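Alpha-galactosidase (Lactobacillus brevis, PDB 3MI6) probably hydrolyses terminal, non-reducing alpha-D-galactose residues from alpha-D-galactosides such as galactose oligosaccharides, galactomannans and galactolipids. Local coordinates at residues D[455-460]-D[509-514]. Numbering follows the deposited sequence.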
loop_
_atom_site.group_PDB
_atom_site.type_symbol
_atom_site.label_atom_id
_atom_site.label_comp_id
_atom_site.label_asym_id
_atom_site.label_seq_id
_atom_site.Cartn_x
_atom_site.Cartn_y
_atom_site.Cartn_z
ATOM N N GLU D 455 -22.741 -51.236 -2.830
ATOM C CA GLU D 455 -22.878 -52.211 -1.754
ATOM C C GLU D 455 -22.488 -51.566 -0.428
ATOM O O GLU D 455 -23.041 -51.881 0.619
ATOM C CB GLU D 455 -22.084 -53.510 -2.025
ATOM C CG GLU D 455 -20.559 -53.373 -2.168
ATOM C CD GLU D 455 -20.071 -53.306 -3.632
ATOM O OE1 GLU D 455 -20.787 -52.735 -4.501
ATOM O OE2 GLU D 455 -18.957 -53.817 -3.908
ATOM N N VAL D 456 -21.541 -50.642 -0.486
ATOM C CA VAL D 456 -21.073 -49.962 0.713
ATOM C C VAL D 456 -22.136 -49.033 1.295
ATOM O O VAL D 456 -22.379 -49.044 2.502
ATOM C CB VAL D 456 -19.774 -49.180 0.445
ATOM C CG1 VAL D 456 -19.371 -48.369 1.664
ATOM C CG2 VAL D 456 -18.667 -50.139 0.052
ATOM N N VAL D 457 -22.777 -48.243 0.442
ATOM C CA VAL D 457 -23.826 -47.333 0.889
ATOM C C VAL D 457 -24.988 -48.096 1.553
ATOM O O VAL D 457 -25.518 -47.660 2.583
ATOM C CB VAL D 457 -24.305 -46.397 -0.270
ATOM C CG1 VAL D 457 -25.402 -45.474 0.189
ATOM C CG2 VAL D 457 -23.146 -45.564 -0.788
ATOM N N ASP D 458 -25.343 -49.251 0.977
ATOM C CA ASP D 458 -26.425 -50.105 1.490
ATOM C C ASP D 458 -26.130 -50.633 2.881
ATOM O O ASP D 458 -27.003 -50.665 3.745
ATOM C CB ASP D 458 -26.679 -51.288 0.561
ATOM C CG ASP D 458 -27.367 -50.890 -0.739
ATOM O OD1 ASP D 458 -27.976 -49.789 -0.813
ATOM O OD2 ASP D 458 -27.298 -51.707 -1.692
ATOM N N TYR D 459 -24.889 -51.053 3.081
ATOM C CA TYR D 459 -24.441 -51.567 4.365
ATOM C C TYR D 459 -24.474 -50.475 5.422
ATOM O O TYR D 459 -24.829 -50.724 6.578
ATOM C CB TYR D 459 -23.030 -52.151 4.241
ATOM C CG TYR D 459 -22.403 -52.571 5.550
ATOM C CD1 TYR D 459 -22.712 -53.797 6.136
ATOM C CD2 TYR D 459 -21.495 -51.751 6.196
ATOM C CE1 TYR D 459 -22.131 -54.189 7.349
ATOM C CE2 TYR D 459 -20.916 -52.128 7.394
ATOM C CZ TYR D 459 -21.234 -53.348 7.967
ATOM O OH TYR D 459 -20.652 -53.706 9.160
ATOM N N LEU D 460 -24.104 -49.262 5.020
ATOM C CA LEU D 460 -24.056 -48.157 5.959
ATOM C C LEU D 460 -25.460 -47.659 6.261
ATOM O O LEU D 460 -25.802 -47.425 7.423
ATOM C CB LEU D 460 -23.172 -47.031 5.432
ATOM C CG LEU D 460 -21.694 -47.411 5.350
ATOM C CD1 LEU D 460 -20.892 -46.302 4.700
ATOM C CD2 LEU D 460 -21.153 -47.739 6.716
ATOM N N TYR D 509 -23.564 -38.362 -0.899
ATOM C CA TYR D 509 -24.903 -37.812 -1.079
ATOM C C TYR D 509 -25.958 -38.915 -1.047
ATOM O O TYR D 509 -26.987 -38.787 -0.380
ATOM C CB TYR D 509 -25.021 -36.995 -2.361
ATOM C CG TYR D 509 -24.162 -35.765 -2.351
ATOM C CD1 TYR D 509 -23.888 -35.105 -1.167
ATOM C CD2 TYR D 509 -23.628 -35.263 -3.517
ATOM C CE1 TYR D 509 -23.111 -33.975 -1.136
ATOM C CE2 TYR D 509 -22.830 -34.127 -3.499
ATOM C CZ TYR D 509 -22.577 -33.487 -2.298
ATOM O OH TYR D 509 -21.790 -32.351 -2.265
ATOM N N GLN D 510 -25.698 -40.003 -1.760
ATOM C CA GLN D 510 -26.569 -41.173 -1.694
ATOM C C GLN D 510 -26.941 -41.479 -0.244
ATOM O O GLN D 510 -28.111 -41.652 0.087
ATOM C CB GLN D 510 -25.885 -42.394 -2.334
ATOM C CG GLN D 510 -26.180 -42.605 -3.823
ATOM C CD GLN D 510 -27.673 -42.612 -4.107
ATOM O OE1 GLN D 510 -28.379 -43.605 -3.822
ATOM N NE2 GLN D 510 -28.173 -41.493 -4.655
ATOM N N LEU D 511 -25.940 -41.535 0.625
ATOM C CA LEU D 511 -26.186 -41.934 2.004
ATOM C C LEU D 511 -27.003 -40.890 2.757
ATOM O O LEU D 511 -27.888 -41.231 3.544
ATOM C CB LEU D 511 -24.874 -42.185 2.737
ATOM C CG LEU D 511 -24.860 -43.354 3.721
ATOM C CD1 LEU D 511 -23.744 -43.148 4.710
ATOM C CD2 LEU D 511 -26.179 -43.513 4.444
ATOM N N TYR D 512 -26.698 -39.621 2.529
ATOM C CA TYR D 512 -27.402 -38.554 3.214
ATOM C C TYR D 512 -28.783 -38.487 2.639
ATOM O O TYR D 512 -29.738 -38.137 3.325
ATOM C CB TYR D 512 -26.722 -37.208 2.965
ATOM C CG TYR D 512 -25.828 -36.712 4.071
ATOM C CD1 TYR D 512 -24.454 -36.692 3.918
ATOM C CD2 TYR D 512 -26.365 -36.240 5.261
ATOM C CE1 TYR D 512 -23.631 -36.231 4.928
ATOM C CE2 TYR D 512 -25.564 -35.776 6.273
ATOM C CZ TYR D 512 -24.194 -35.767 6.106
ATOM O OH TYR D 512 -23.386 -35.297 7.126
ATOM N N ALA D 513 -28.890 -38.794 1.355
ATOM C CA ALA D 513 -30.169 -38.668 0.685
ATOM C C ALA D 513 -31.141 -39.703 1.232
ATOM O O ALA D 513 -32.304 -39.402 1.477
ATOM C CB ALA D 513 -30.006 -38.801 -0.819
ATOM N N ARG D 514 -30.662 -40.922 1.449
ATOM C CA ARG D 514 -31.542 -41.992 1.887
ATOM C C ARG D 514 -31.867 -41.905 3.368
ATOM O O ARG D 514 -32.989 -42.190 3.775
ATOM C CB ARG D 514 -30.955 -43.352 1.517
ATOM C CG ARG D 514 -31.071 -43.641 0.026
ATOM C CD ARG D 514 -30.135 -44.741 -0.413
ATOM N NE ARG D 514 -30.530 -46.059 0.074
ATOM C CZ ARG D 514 -29.750 -47.129 -0.015
ATOM N NH1 ARG D 514 -28.547 -47.016 -0.561
ATOM N NH2 ARG D 514 -30.166 -48.306 0.441
#
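Val457 and Leu511 are the closest pair of CA atoms across the two segments, 6.0 Å apart. Val457 makes its apolar contacts with one methyl: CG1, turned anti to the backbone N (chi1 179°), lies 4.2 Å from Leu511 CG and also reaches CB of Gln510. A short beta-branched side chain suits this place, since it bridges the gap without pushing the backbones apart. One turn on, Leu460 meets the same leucine through its CB, 4.0 Å from Leu511 CD1, and the longer Leu511 thus spans both residues of the facing helix.

Helices 454-471 and 500-518 follow one another on the outside of the eight-stranded parallel barrel, the (beta/alpha)8 fold of the melibiase domain, and their segments run in roughly the same direction, 34° apart, with axes 9.8 Å from each other. Helix 454-471 precedes strand 475-478; helix 500-518 links that strand to its parallel neighbour 523-526 in a beta-alpha-beta crossover. Leu511 also packs close to Trp478, a predicted substrate-binding residue at the end of the former strand.

A salt bridge borders the apolar patch. Exposed Asp458 starts away from the facing helix, but its carboxylate turns back to offer negative charge, and Arg514 has the length and N-H groups to reach it. NH1 meets OD1 at 2.8 Å, nearly along its C-O axis; NH2, 2.9 Å from OD1, comes on the anti side, out of the carboxylate plane. OD1 lies close to the guanidinium plane, whereas the carboxylate is turned 82° against it, and both hydrogen bonds are clearly bent. Val457 CG1 approaches the guanidinium obliquely, 3.6 Å from Arg514 NH1, and Phe461 adds a cation-pi contact.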